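Local coordinates for protein hemin degrading factor (Pseudomonas aeruginosa, PDB 4MF9) that binds heme and probably serves in heme trafficking and degradation in this pathogen, at residues Leu34-Ala39 and Val45-Leu50. Residues are numbered along the deposited sequence; the frame is centred on the assembly and turned at random.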
ATOM      1  N   LEU A  34      -0.934  -3.967  21.321  1.00 36.89           N
ATOM      2  CA  LEU A  34      -1.667  -4.612  20.245  1.00 36.71           C
ATOM      3  C   LEU A  34      -2.445  -3.568  19.458  1.00 33.80           C
ATOM      4  O   LEU A  34      -3.171  -2.747  20.039  1.00 33.01           O
ATOM      5  CB  LEU A  34      -2.609  -5.669  20.825  1.00 33.32           C
ATOM      6  CG  LEU A  34      -2.658  -7.039  20.149  1.00 35.99           C
ATOM      7  CD1 LEU A  34      -1.277  -7.663  20.098  1.00 37.00           C
ATOM      8  CD2 LEU A  34      -3.612  -7.952  20.892  1.00 36.86           C
ATOM      9  N   ARG A  35      -2.230  -3.554  18.154  1.00 31.40           N
ATOM     10  CA  ARG A  35      -3.007  -2.701  17.279  1.00 32.61           C
ATOM     11  C   ARG A  35      -4.289  -3.395  16.789  1.00 28.21           C
ATOM     12  O   ARG A  35      -4.387  -4.549  16.874  1.00 29.47           O
ATOM     13  CB  ARG A  35      -2.212  -2.138  16.099  1.00 36.28           C
ATOM     14  CG  ARG A  35      -0.770  -1.701  16.325  1.00 35.37           C
ATOM     15  CD  ARG A  35      -0.688  -0.335  16.946  1.00 33.37           C
ATOM     16  NE  ARG A  35      -1.010  -0.436  18.351  1.00 33.34           N
ATOM     17  CZ  ARG A  35      -1.355   0.598  19.087  1.00 36.54           C
ATOM     18  NH1 ARG A  35      -1.382   1.771  18.534  1.00 39.02           N
ATOM     19  NH2 ARG A  35      -1.645   0.468  20.368  1.00 36.80           N
ATOM     20  N   ALA A  36      -5.180  -2.661  16.158  1.00 26.97           N
ATOM     21  CA  ALA A  36      -6.453  -3.212  15.734  1.00 26.71           C
ATOM     22  C   ALA A  36      -6.283  -4.424  14.866  1.00 23.67           C
ATOM     23  O   ALA A  36      -6.878  -5.406  15.072  1.00 25.38           O
ATOM     24  CB  ALA A  36      -7.209  -2.173  14.920  1.00 22.22           C
ATOM     25  N   ARG A  37      -5.398  -4.351  13.919  1.00 23.11           N
ATOM     26  CA  ARG A  37      -5.161  -5.467  13.060  1.00 24.81           C
ATOM     27  C   ARG A  37      -4.641  -6.686  13.812  1.00 26.97           C
ATOM     28  O   ARG A  37      -5.075  -7.750  13.585  1.00 23.99           O
ATOM     29  CB  ARG A  37      -4.241  -5.031  11.931  1.00 26.53           C
ATOM     30  CG  ARG A  37      -3.326  -6.042  11.363  1.00 26.17           C
ATOM     31  CD  ARG A  37      -2.179  -5.352  10.675  1.00 22.61           C
ATOM     32  NE  ARG A  37      -2.148  -5.760   9.299  1.00 26.94           N
ATOM     33  CZ  ARG A  37      -1.583  -6.856   8.886  1.00 30.69           C
ATOM     34  NH1 ARG A  37      -1.009  -7.639   9.753  1.00 34.36           N
ATOM     35  NH2 ARG A  37      -1.583  -7.170   7.626  1.00 28.27           N
ATOM     36  N   ASP A  38      -3.707  -6.495  14.723  1.00 27.37           N
ATOM     37  CA  ASP A  38      -3.221  -7.594  15.530  1.00 30.08           C
ATOM     38  C   ASP A  38      -4.303  -8.172  16.432  1.00 27.72           C
ATOM     39  O   ASP A  38      -4.496  -9.364  16.453  1.00 28.04           O
ATOM     40  CB  ASP A  38      -2.100  -7.118  16.429  1.00 31.73           C
ATOM     41  CG  ASP A  38      -0.957  -6.496  15.680  1.00 33.14           C
ATOM     42  OD1 ASP A  38      -0.172  -7.203  15.128  1.00 35.85           O
ATOM     43  OD2 ASP A  38      -0.864  -5.314  15.661  1.00 36.46           O
ATOM     44  N   ALA A  39      -5.027  -7.288  17.107  1.00 27.89           N
ATOM     45  CA  ALA A  39      -6.103  -7.716  17.997  1.00 27.31           C
ATOM     46  C   ALA A  39      -7.174  -8.514  17.262  1.00 26.13           C
ATOM     47  O   ALA A  39      -7.621  -9.552  17.751  1.00 25.23           O
ATOM     48  CB  ALA A  39      -6.717  -6.523  18.693  1.00 29.06           C
ATOM     49  N   VAL A  45     -11.188 -12.522  14.160  1.00 23.47           N
ATOM     50  CA  VAL A  45     -12.045 -11.820  13.202  1.00 23.51           C
ATOM     51  C   VAL A  45     -11.232 -10.922  12.273  1.00 18.20           C
ATOM     52  O   VAL A  45     -10.035 -10.721  12.479  1.00 23.73           O
ATOM     53  CB  VAL A  45     -13.122 -10.951  13.904  1.00 25.54           C
ATOM     54  CG1 VAL A  45     -14.058 -11.806  14.747  1.00 26.57           C
ATOM     55  CG2 VAL A  45     -12.472  -9.858  14.747  1.00 21.43           C
ATOM     56  N   SER A  46     -11.882 -10.375  11.252  1.00 20.24           N
ATOM     57  CA  SER A  46     -11.223  -9.396  10.397  1.00 21.63           C
ATOM     58  C   SER A  46     -11.189  -8.036  11.092  1.00 23.24           C
ATOM     59  O   SER A  46     -12.004  -7.764  11.981  1.00 19.63           O
ATOM     60  CB  SER A  46     -11.947  -9.277   9.064  1.00 21.58           C
ATOM     61  OG  SER A  46     -13.211  -8.664   9.226  1.00 23.22           O
ATOM     62  N   GLU A  47     -10.235  -7.190  10.699  1.00 17.99           N
ATOM     63  CA  GLU A  47     -10.163  -5.827  11.216  1.00 16.19           C
ATOM     64  C   GLU A  47     -11.442  -5.062  10.897  1.00 18.14           C
ATOM     65  O   GLU A  47     -11.896  -4.247  11.698  1.00 18.08           O
ATOM     66  CB  GLU A  47      -8.944  -5.089  10.642  1.00 18.50           C
ATOM     67  CG  GLU A  47      -8.676  -3.729  11.304  1.00 17.18           C
ATOM     68  CD  GLU A  47      -7.392  -3.074  10.818  1.00 20.37           C
ATOM     69  OE1 GLU A  47      -6.692  -3.673   9.964  1.00 15.42           O
ATOM     70  OE2 GLU A  47      -7.077  -1.960  11.300  1.00 16.63           O
ATOM     71  N   GLY A  48     -12.024  -5.332   9.727  1.00 18.43           N
ATOM     72  CA  GLY A  48     -13.263  -4.690   9.323  1.00 16.42           C
ATOM     73  C   GLY A  48     -14.415  -4.945  10.286  1.00 21.22           C
ATOM     74  O   GLY A  48     -15.164  -4.027  10.624  1.00 16.44           O
ATOM     75  N   GLU A  49     -14.528  -6.180  10.713  1.00 21.83           N
ATOM     76  CA  GLU A  49     -15.507  -6.593  11.684  1.00 24.04           C
ATOM     77  C   GLU A  49     -15.279  -5.911  13.018  1.00 21.74           C
ATOM     78  O   GLU A  49     -16.179  -5.435  13.615  1.00 20.03           O
ATOM     79  CB  GLU A  49     -15.443  -8.064  11.864  1.00 25.55           C
ATOM     80  CG  GLU A  49     -16.086  -8.835  10.773  1.00 27.41           C
ATOM     81  CD  GLU A  49     -15.776 -10.319  10.868  1.00 34.03           C
ATOM     82  OE1 GLU A  49     -14.712 -10.763  10.385  1.00 22.43           O
ATOM     83  OE2 GLU A  49     -16.588 -10.999  11.486  1.00 31.64           O
ATOM     84  N   LEU A  50     -14.023  -5.836  13.401  1.00 19.60           N
ATOM     85  CA  LEU A  50     -13.614  -5.208  14.658  1.00 17.21           C
ATOM     86  C   LEU A  50     -14.024  -3.740  14.659  1.00 21.33           C
ATOM     87  O   LEU A  50     -14.633  -3.256  15.619  1.00 18.57           O
ATOM     88  CB  LEU A  50     -12.101  -5.331  14.869  1.00 21.80           C
ATOM     89  CG  LEU A  50     -11.563  -5.636  16.276  1.00 26.99           C
ATOM     90  CD1 LEU A  50     -10.064  -5.401  16.381  1.00 25.27           C
ATOM     91  CD2 LEU A  50     -12.270  -4.828  17.328  1.00 27.11           C
TER
HETATM   92  O   HOH W   1      -4.288  -1.554  12.905  1.00 29.23           O
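Glu47 lays its carboxylate against the first turn of helix 36-42. Its OE1 lies 3.4 Å from Arg37 CB, and its OE2 lies 3.6 Å from Ala36 CB. The two oxygens thus rest on neighbouring residues of that turn. CG stands anti to the backbone N (chi1 -171°), and the chain runs out extended, which carries the carboxylate across to the other helix. No direct hydrogen bond joins the two segments. One water bridges them instead: it accepts from Arg37 N at 3.2 Å and donates to Glu47 OE2. The bridge gives a backbone N-H of the first helical turn a partner. A carboxylate near this N-terminal end is probably also stabilised by the helix dipole.

Leu50, one turn after Glu47, lays its methyl CD1 against the backbone carbonyl of Ala36, 3.4 Å from Ala36 O. Its apolar side-chain contact is with Ala39, CD1 to Ala39 CB at 4.2 Å. The closest CA atoms of the two segments, those of Arg37 and Glu47, are 5.3 Å apart.

Ser46 N-caps the second helix and forms a capping box with Glu49. Glu49 N donates to Ser46 OG at 3.2 Å. Glu49 OE1 accepts two bonds in return: Ser46 OG donates to its anti lone pair, while Ser46 N reaches it from above the carboxylate plane. This fixes the start of the turn that carries Glu47 and Leu50.

Arg37 turns its guanidinium away from Glu47 to a salt bridge with Glu86, while Glu47 OE2 forms a salt bridge with Lys154 NZ of strand 151-157. Trp24 of helix 17-30 packs on both Ala39 and Leu50. The contact therefore joins two consecutive short helices, 36-42 and 47-52, between helix 17-30 and the sheet containing strand 151-157, away from the heme pocket.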